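Penicillin-binding protein 1A (Mycobacterium tuberculosis, PDB 5CXW) polymerises lipid-linked precursors into glycan strands and cross-links their peptides in building the mycobacterial cell wall, its transpeptidase domain being the target of penicillin. Local coordinates at residues Ala91-Gly96 with Asn303-Met308; Ser98-Ala103 with Ile202-Tyr207. One frame throughout, in Å; residues are numbered along the deposited sequence. Where two conformers were deposited one is given.

Contact 1: residues Ala91-Gly96 with Asn303-Met308. With 35P ((2R,4S)-5,5-dimethyl-2-{(1R)-2-oxo-1-[(phenoxyacetyl)amino]ethyl}-1,3-thiazolidine-4-carboxylic acid), chain C; PEG (di(hydroxyethyl)ether), chain D.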
ATOM      1  N   ALA A  91       9.402  -6.345   5.587  1.00 16.15           N
ATOM      2  CA  ALA A  91       9.557  -5.831   6.943  1.00 16.28           C
ATOM      3  C   ALA A  91       8.258  -5.335   7.509  1.00 15.14           C
ATOM      4  O   ALA A  91       7.417  -4.778   6.775  1.00 14.78           O
ATOM      5  CB  ALA A  91      10.595  -4.705   6.944  1.00 17.18           C
ATOM      6  N   GLY A  92       8.020  -5.532   8.802  1.00 14.77           N
ATOM      7  CA  GLY A  92       6.823  -4.879   9.407  1.00 14.06           C
ATOM      8  C   GLY A  92       7.062  -3.396   9.634  1.00 13.87           C
ATOM      9  O   GLY A  92       8.016  -3.006  10.365  1.00 14.30           O
ATOM     10  N   LEU A  93       6.281  -2.559   8.973  1.00 13.29           N
ATOM     11  CA  LEU A  93       6.482  -1.145   8.950  1.00 13.14           C
ATOM     12  C   LEU A  93       5.216  -0.377   9.317  1.00 12.70           C
ATOM     13  O   LEU A  93       4.146  -0.727   8.867  1.00 12.09           O
ATOM     14  CB  LEU A  93       6.985  -0.721   7.572  1.00 13.32           C
ATOM     15  CG  LEU A  93       8.342  -1.280   7.127  1.00 14.37           C
ATOM     16  CD1 LEU A  93       8.613  -1.007   5.640  1.00 14.93           C
ATOM     17  CD2 LEU A  93       9.468  -0.699   7.999  1.00 14.93           C
ATOM     18  N   GLN A  94       5.362   0.744  10.029  1.00 12.54           N
ATOM     19  CA  GLN A  94       4.221   1.644  10.212  1.00 11.99           C
ATOM     20  C   GLN A  94       3.891   2.317   8.891  1.00 11.50           C
ATOM     21  O   GLN A  94       4.795   2.742   8.156  1.00 12.17           O
ATOM     22  CB  GLN A  94       4.493   2.731  11.274  1.00 12.44           C
ATOM     23  CG  GLN A  94       4.821   2.117  12.633  1.00 13.34           C
ATOM     24  CD  GLN A  94       4.990   3.196  13.651  1.00 13.56           C
ATOM     25  OE1 GLN A  94       5.863   4.031  13.509  1.00 14.19           O
ATOM     26  NE2 GLN A  94       4.167   3.202  14.668  1.00 13.99           N
ATOM     27  N   THR A  95       2.610   2.397   8.587  1.00 10.92           N
ATOM     28  CA  THR A  95       2.104   2.925   7.295  1.00 10.62           C
ATOM     29  C   THR A  95       1.642   4.367   7.305  1.00 10.73           C
ATOM     30  O   THR A  95       1.393   4.967   6.208  1.00 10.68           O
ATOM     31  CB  THR A  95       0.928   2.043   6.823  1.00 10.49           C
ATOM     32  OG1 THR A  95      -0.038   1.983   7.869  1.00 10.11           O
ATOM     33  CG2 THR A  95       1.434   0.671   6.506  1.00 11.00           C
ATOM     34  N   GLY A  96       1.459   4.934   8.523  1.00 10.63           N
ATOM     35  CA  GLY A  96       0.977   6.271   8.644  1.00 11.03           C
ATOM     36  C   GLY A  96      -0.351   6.410   7.923  1.00 10.83           C
ATOM     37  O   GLY A  96      -1.160   5.484   7.916  1.00 10.65           O
ATOM     38  N   ASN A 303      10.262  13.029  10.782  1.00 16.52           N
ATOM     39  CA  ASN A 303       9.565  11.925  10.105  1.00 15.82           C
ATOM     40  C   ASN A 303      10.379  10.646  10.228  1.00 15.55           C
ATOM     41  O   ASN A 303      11.585  10.733  10.376  1.00 15.95           O
ATOM     42  CB  ASN A 303       9.354  12.247   8.623  1.00 15.37           C
ATOM     43  CG  ASN A 303       8.482  13.487   8.440  1.00 15.75           C
ATOM     44  OD1 ASN A 303       7.716  13.859   9.346  1.00 15.84           O
ATOM     45  ND2 ASN A 303       8.585  14.110   7.275  1.00 15.31           N
ATOM     46  N   LYS A 304       9.738   9.500  10.093  1.00 14.47           N
ATOM     47  CA  LYS A 304      10.385   8.230  10.214  1.00 14.90           C
ATOM     48  C   LYS A 304      10.231   7.360   8.994  1.00 14.63           C
ATOM     49  O   LYS A 304      11.219   6.837   8.493  1.00 15.53           O
ATOM     50  CB  LYS A 304       9.905   7.474  11.452  1.00 15.18           C
ATOM     51  CG  LYS A 304      10.606   6.128  11.656  1.00 15.89           C
ATOM     52  CD  LYS A 304      10.369   5.553  13.043  1.00 16.51           C
ATOM     53  CE  LYS A 304       8.914   5.102  13.248  1.00 15.92           C
ATOM     54  NZ  LYS A 304       8.533   3.808  12.546  1.00 15.31           N
ATOM     55  N   ASP A 305       9.010   7.228   8.506  1.00 13.38           N
ATOM     56  CA  ASP A 305       8.686   6.421   7.336  1.00 13.04           C
ATOM     57  C   ASP A 305       7.864   7.281   6.393  1.00 12.58           C
ATOM     58  O   ASP A 305       7.043   8.093   6.820  1.00 12.90           O
ATOM     59  CB  ASP A 305       7.813   5.200   7.630  1.00 13.06           C
ATOM     60  CG  ASP A 305       8.292   4.372   8.792  1.00 13.31           C
ATOM     61  OD1 ASP A 305       7.948   4.695   9.931  1.00 14.06           O
ATOM     62  OD2 ASP A 305       9.029   3.376   8.532  1.00 13.73           O
ATOM     63  N   ALA A 306       8.078   7.103   5.112  1.00 12.12           N
ATOM     64  CA  ALA A 306       7.377   7.863   4.100  1.00 11.76           C
ATOM     65  C   ALA A 306       6.849   6.928   3.058  1.00 11.14           C
ATOM     66  O   ALA A 306       7.573   6.061   2.596  1.00 11.46           O
ATOM     67  CB  ALA A 306       8.299   8.898   3.523  1.00 12.23           C
ATOM     68  N   TRP A 307       5.583   7.072   2.686  1.00 10.46           N
ATOM     69  CA  TRP A 307       4.911   6.174   1.796  1.00 10.28           C
ATOM     70  C   TRP A 307       4.159   6.849   0.637  1.00  9.95           C
ATOM     71  O   TRP A 307       3.545   7.921   0.818  1.00  9.48           O
ATOM     72  CB  TRP A 307       3.812   5.423   2.550  1.00 10.25           C
ATOM     73  CG  TRP A 307       4.241   4.431   3.574  1.00 10.57           C
ATOM     74  CD1 TRP A 307       4.692   4.689   4.855  1.00 10.83           C
ATOM     75  CD2 TRP A 307       4.305   3.017   3.387  1.00 10.46           C
ATOM     76  NE1 TRP A 307       4.997   3.473   5.485  1.00 10.90           N
ATOM     77  CE2 TRP A 307       4.720   2.443   4.624  1.00 10.91           C
ATOM     78  CE3 TRP A 307       3.981   2.160   2.314  1.00 10.60           C
ATOM     79  CZ2 TRP A 307       4.841   1.090   4.802  1.00 11.16           C
ATOM     80  CZ3 TRP A 307       4.092   0.770   2.494  1.00 10.75           C
ATOM     81  CH2 TRP A 307       4.538   0.250   3.737  1.00 11.28           C
ATOM     82  N   MET A 308       4.091   6.175  -0.501  1.00  9.96           N
ATOM     83  CA  MET A 308       3.103   6.470  -1.518  1.00  9.99           C
ATOM     84  C   MET A 308       2.592   5.149  -2.035  1.00  9.52           C
ATOM     85  O   MET A 308       3.400   4.294  -2.495  1.00  9.86           O
ATOM     86  CB  MET A 308       3.674   7.291  -2.677  1.00 10.82           C
ATOM     87  CG  MET A 308       2.700   7.585  -3.826  1.00 11.30           C
ATOM     88  SD  MET A 308       1.167   8.351  -3.233  1.00 11.67           S
ATOM     89  CE  MET A 308       1.023   9.811  -4.291  1.00 12.38           C
TER
HETATM   90  C24 35P C 702       3.657  14.438  13.696  1.00 22.91           C
HETATM   91  C23 35P C 702       4.838  14.881  14.286  1.00 23.35           C
HETATM   92  C22 35P C 702       6.040  14.724  13.633  1.00 21.66           C
HETATM   93  C21 35P C 702       6.100  14.137  12.378  1.00 21.04           C
HETATM   94  C20 35P C 702       4.945  13.695  11.770  1.00 22.38           C
HETATM   95  C19 35P C 702       3.704  13.858  12.431  1.00 21.95           C
HETATM   96  O1  35P C 702       2.511  13.458  11.882  1.00 21.08           O
HETATM   97  C2  35P C 702       2.477  13.102  10.503  1.00 17.88           C
HETATM   98  C3  35P C 702       1.042  12.996  10.065  1.00 16.93           C
HETATM   99  O18 35P C 702       0.177  13.640  10.641  1.00 15.90           O
HETATM  100  N4  35P C 702       0.847  12.194   9.029  1.00 15.36           N
HETATM  101  C5  35P C 702      -0.470  12.026   8.435  1.00 15.65           C
HETATM  102  C6  35P C 702      -0.483  10.716   7.760  1.00 15.22           C
HETATM  103  O17 35P C 702       0.530  10.079   7.404  1.00 14.58           O
HETATM  104  C8  35P C 702      -0.854  13.135   7.359  1.00 16.87           C
HETATM  105  N7  35P C 702      -0.507  12.468   6.137  1.00 17.04           N
HETATM  106  S11 35P C 702       0.009  14.612   7.325  1.00 19.18           S
HETATM  107  C10 35P C 702       0.881  14.374   5.850  1.00 16.79           C
HETATM  108  C12 35P C 702       2.342  14.794   6.012  1.00 16.87           C
HETATM  109  C15 35P C 702       0.328  15.152   4.686  1.00 17.24           C
HETATM  110  C9  35P C 702       0.788  12.859   5.631  1.00 15.60           C
HETATM  111  C13 35P C 702       0.970  12.293   4.258  1.00 15.30           C
HETATM  112  O14 35P C 702      -0.091  12.051   3.603  1.00 15.63           O
HETATM  113  O16 35P C 702       2.139  12.057   3.886  1.00 14.40           O
HETATM  114  O2  PEG D 703       8.091   2.065  14.942  1.00 29.86           O
HETATM  115  C3  PEG D 703       8.346   0.695  15.219  1.00 29.52           C
HETATM  116  C4  PEG D 703       7.567  -0.128  14.232  1.00 28.64           C
HETATM  117  O4  PEG D 703       6.420  -0.616  14.898  1.00 35.10           O
HETATM  118  O   HOH W   1       8.053   1.660  10.701  1.00 14.67           O

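Contact 2: residues Ser98-Ala103 with Ile202-Tyr207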
ATOM      1  N   SER A  98      -1.365   6.251   5.011  1.00 10.69           N
ATOM      2  CA  SER A  98      -1.776   5.387   3.914  1.00 10.61           C
ATOM      3  C   SER A  98      -2.813   4.376   4.395  1.00 10.35           C
ATOM      4  O   SER A  98      -3.543   3.788   3.581  1.00 10.56           O
ATOM      5  CB  SER A  98      -0.591   4.721   3.233  1.00 11.07           C
ATOM      6  OG  SER A  98       0.123   3.843   4.074  1.00 11.10           O
ATOM      7  N   PHE A  99      -2.904   4.188   5.723  1.00 10.08           N
ATOM      8  CA  PHE A  99      -3.846   3.242   6.273  1.00 10.00           C
ATOM      9  C   PHE A  99      -5.264   3.845   6.372  1.00  9.77           C
ATOM     10  O   PHE A  99      -6.255   3.078   6.572  1.00  9.60           O
ATOM     11  CB  PHE A  99      -3.404   2.779   7.658  1.00 10.17           C
ATOM     12  CG  PHE A  99      -3.620   1.305   7.866  1.00 10.26           C
ATOM     13  CD1 PHE A  99      -2.826   0.413   7.195  1.00 10.47           C
ATOM     14  CD2 PHE A  99      -4.613   0.819   8.685  1.00 10.48           C
ATOM     15  CE1 PHE A  99      -3.011  -0.925   7.313  1.00 10.65           C
ATOM     16  CE2 PHE A  99      -4.774  -0.556   8.832  1.00 10.73           C
ATOM     17  CZ  PHE A  99      -3.989  -1.414   8.139  1.00 10.60           C
ATOM     18  N   LYS A 100      -5.410   5.175   6.183  1.00  9.76           N
ATOM     19  CA  LYS A 100      -6.710   5.797   6.314  1.00 10.15           C
ATOM     20  C   LYS A 100      -7.753   5.230   5.348  1.00 10.24           C
ATOM     21  O   LYS A 100      -8.967   5.312   5.616  1.00 10.56           O
ATOM     22  CB  LYS A 100      -6.646   7.334   6.087  1.00 10.56           C
ATOM     23  CG  LYS A 100      -5.950   8.069   7.206  1.00 11.38           C
ATOM     24  CD  LYS A 100      -5.790   9.548   6.952  1.00 11.55           C
ATOM     25  CE  LYS A 100      -5.023  10.133   8.102  1.00 12.47           C
ATOM     26  NZ  LYS A 100      -4.693  11.486   7.821  1.00 13.19           N
ATOM     27  N   VAL A 101      -7.298   4.769   4.188  1.00 10.37           N
ATOM     28  CA  VAL A 101      -8.208   4.251   3.159  1.00 10.86           C
ATOM     29  C   VAL A 101      -9.019   3.118   3.719  1.00  9.97           C
ATOM     30  O   VAL A 101     -10.154   2.908   3.303  1.00  9.63           O
ATOM     31  CB  VAL A 101      -7.515   3.847   1.823  1.00 12.30           C
ATOM     32  CG1 VAL A 101      -6.717   4.989   1.286  1.00 12.42           C
ATOM     33  CG2 VAL A 101      -6.705   2.567   1.975  1.00 12.85           C
ATOM     34  N   PHE A 102      -8.477   2.376   4.697  1.00  9.43           N
ATOM     35  CA  PHE A 102      -9.255   1.253   5.258  1.00  9.61           C
ATOM     36  C   PHE A 102     -10.338   1.722   6.201  1.00  9.46           C
ATOM     37  O   PHE A 102     -11.377   1.055   6.315  1.00  9.44           O
ATOM     38  CB  PHE A 102      -8.308   0.206   5.901  1.00  9.75           C
ATOM     39  CG  PHE A 102      -7.294  -0.258   4.931  1.00  9.62           C
ATOM     40  CD1 PHE A 102      -7.697  -0.840   3.727  1.00 10.11           C
ATOM     41  CD2 PHE A 102      -5.954  -0.068   5.137  1.00  9.68           C
ATOM     42  CE1 PHE A 102      -6.768  -1.220   2.766  1.00 10.19           C
ATOM     43  CE2 PHE A 102      -5.021  -0.459   4.168  1.00 10.12           C
ATOM     44  CZ  PHE A 102      -5.430  -1.022   2.973  1.00 10.15           C
ATOM     45  N   ALA A 103     -10.114   2.848   6.879  1.00  9.50           N
ATOM     46  CA  ALA A 103     -11.203   3.481   7.617  1.00  9.40           C
ATOM     47  C   ALA A 103     -12.300   3.936   6.677  1.00  9.55           C
ATOM     48  O   ALA A 103     -13.493   3.866   6.966  1.00  9.64           O
ATOM     49  CB  ALA A 103     -10.738   4.620   8.480  1.00  9.25           C
ATOM     50  N   ILE A 202      -4.601   2.637  14.927  1.00 11.17           N
ATOM     51  CA  ILE A 202      -4.705   1.895  13.683  1.00 11.31           C
ATOM     52  C   ILE A 202      -4.997   2.870  12.540  1.00 10.61           C
ATOM     53  O   ILE A 202      -4.476   2.666  11.446  1.00 10.53           O
ATOM     54  CB  ILE A 202      -5.734   0.778  13.759  1.00 11.06           C
ATOM     55  CG1 ILE A 202      -5.674  -0.055  12.447  1.00 11.07           C
ATOM     56  CG2 ILE A 202      -7.182   1.297  14.003  1.00 11.29           C
ATOM     57  CD1 ILE A 202      -6.400  -1.360  12.481  1.00 11.67           C
ATOM     58  N   VAL A 203      -5.880   3.847  12.737  1.00 10.76           N
ATOM     59  CA  VAL A 203      -6.290   4.700  11.609  1.00 11.04           C
ATOM     60  C   VAL A 203      -5.161   5.595  11.120  1.00 11.25           C
ATOM     61  O   VAL A 203      -5.186   6.072   9.973  1.00 12.12           O
ATOM     62  CB  VAL A 203      -7.582   5.527  11.936  1.00 11.08           C
ATOM     63  CG1 VAL A 203      -7.341   6.593  13.039  1.00 11.60           C
ATOM     64  CG2 VAL A 203      -8.176   6.156  10.676  1.00 11.58           C
ATOM     65  N   LEU A 204      -4.194   5.853  11.985  1.00 11.22           N
ATOM     66  CA  LEU A 204      -3.007   6.583  11.626  1.00 12.42           C
ATOM     67  C   LEU A 204      -1.827   5.689  11.302  1.00 11.74           C
ATOM     68  O   LEU A 204      -0.667   6.149  11.360  1.00 12.05           O
ATOM     69  CB  LEU A 204      -2.692   7.566  12.726  1.00 13.07           C
ATOM     70  CG  LEU A 204      -3.847   8.551  13.065  1.00 13.56           C
ATOM     71  CD1 LEU A 204      -3.441   9.500  14.177  1.00 14.43           C
ATOM     72  CD2 LEU A 204      -4.360   9.302  11.875  1.00 14.25           C
ATOM     73  N   GLY A 205      -2.112   4.433  10.964  1.00 11.01           N
ATOM     74  CA  GLY A 205      -1.130   3.528  10.468  1.00 11.11           C
ATOM     75  C   GLY A 205      -0.037   3.177  11.439  1.00 11.72           C
ATOM     76  O   GLY A 205       1.104   3.010  11.010  1.00 11.86           O
ATOM     77  N   GLN A 206      -0.356   3.083  12.730  0.50 12.04           N
ATOM     78  CA  GLN A 206       0.634   2.858  13.756  0.50 12.87           C
ATOM     79  C   GLN A 206       1.049   1.376  13.898  0.50 12.56           C
ATOM     80  O   GLN A 206       2.108   1.115  14.450  0.50 12.52           O
ATOM     81  CB  GLN A 206       0.201   3.470  15.097  0.50 14.22           C
ATOM     82  CG  GLN A 206      -0.164   4.968  15.011  0.50 15.47           C
ATOM     83  CD  GLN A 206       0.930   5.930  15.496  0.50 17.77           C
ATOM     84  OE1 GLN A 206       2.137   5.665  15.376  0.50 19.67           O
ATOM     85  NE2 GLN A 206       0.497   7.092  16.057  0.50 19.45           N
ATOM     86  N   TYR A 207       0.260   0.441  13.363  1.00 11.74           N
ATOM     87  CA  TYR A 207       0.600  -0.952  13.361  1.00 12.18           C
ATOM     88  C   TYR A 207       1.536  -1.289  12.240  1.00 12.08           C
ATOM     89  O   TYR A 207       1.617  -0.595  11.262  1.00 11.78           O
ATOM     90  CB  TYR A 207      -0.678  -1.850  13.330  1.00 12.36           C
ATOM     91  CG  TYR A 207      -1.387  -1.818  14.626  1.00 12.52           C
ATOM     92  CD1 TYR A 207      -1.064  -2.676  15.651  1.00 13.56           C
ATOM     93  CD2 TYR A 207      -2.381  -0.904  14.851  1.00 12.72           C
ATOM     94  CE1 TYR A 207      -1.648  -2.577  16.881  1.00 14.15           C
ATOM     95  CE2 TYR A 207      -2.975  -0.786  16.095  1.00 13.68           C
ATOM     96  CZ  TYR A 207      -2.634  -1.666  17.104  1.00 13.94           C
ATOM     97  OH  TYR A 207      -3.262  -1.533  18.313  1.00 14.72           O
TER

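Contact 1: residues Ala91-Gly96 with Asn303-Met308
The indole of W307 packs against the backbone of Q94 and T95, just ahead of S97 in the chain. NE1 of W307 donates to O of Q94 at 2.8 Å; the acceptor is approached on a lone pair in its carbonyl plane, but the N-H...O angle of 139° shows a bent bond, with the oxygen 23° out of the ring plane. CA of T95 lies 3.3 Å above one indole face, offset toward the rim, while its CG2 makes an off-centre CH-pi contact with the six-membered ring. At the ring's edge CB of L93 sits 3.9 Å from CZ2 of W307. The indole side, where ring contacts surround this one bond, is the closely packed one. The other is polar and partly exposed: the K304 chain, bent at its last two torsions, brings NZ to OE1 of Q94 and to the syn lone pair of D305 OD1, a salt bridge, and also to a diethylene glycol molecule, probably from the crystallisation liquor. One water accepts from N of Q94 and donates to OD2 of D305, whose carboxylate is further held by T295 and W320. The whole couples the segment before S97 to strand 303-312 of the five-stranded sheet, beside the penicillin V pocket of the transpeptidase domain, to which G96 and N303 belong.

Contact 2: residues Ser98-Ala103 with Ile202-Tyr207
F99 and I202 bring their side chains together obliquely, CE2 of F99 lying 3.8 Å from CG1 of I202. The I202 torsion explains the reach: CG1 stands anti to the backbone N (chi1 -174°), and CD1 continues the extended chain past the same ring carbon. The phenyl chi1 of -139° lies away from the staggered values, and ring atom CD2 comes to 3.3 Å from O of I202. That oxygen is already the acceptor of the backbone bond from N of G205, which closes a tight turn. At the other end of the phenylalanine, CB packs on CA of G205 at 3.7 Å; G205 has a left-handed backbone (phi 64°), a conformation that glycine adopts readily. Within its own segment, CD2 of F102 stands 3.6 Å above the centre of the F99 ring.

K100 runs past the turn as an extended chain. Its CG is 3.5 Å from O of V203, a buried carbonyl with no polar partner in the model, and its CE touches CD2 of L204. With chi2 to chi4 all near 180°, the chain reaches out so that NZ bonds OG of S150 and OD1 of N152, with a weak bond to OG of S97, consistent with the SxxK and SxN motifs of this family. One helical turn on, CB of A103 meets CG2 of V203, which is anti to its backbone N.

Helix 165-176 lies against F99, F102 and I202, helix 152-161 against K100, V203 and L204, and helix 211-222 against S98, V101 and F102, so the start of helix 100-109 and the 202-207 loop pack among three helices, with L189 of a loop also against F99 and I202.

Contact 2 is core: six of its seven touching residues are buried. Contact 1 is mixed, with three of six buried and a polar side partly exposed. Their chemistry follows: contact 1 is joined by hydrogen bonds and a water bridge, whereas contact 2 rests on apolar packing and covers the V203 carbonyl, which has no polar partner. The two share a continuous chain, since 91-96 leads through S97 into 98-103, and 202-207 touches contact 1 as well: N of T95 probably bonds O of G205, and NE2 of Q94 probably bonds O of Q206. Contact 1 thus ties 91-96 to the five-stranded sheet, while contact 2 joins the start of helix 100-109 to the 202-207 loop, among the helices.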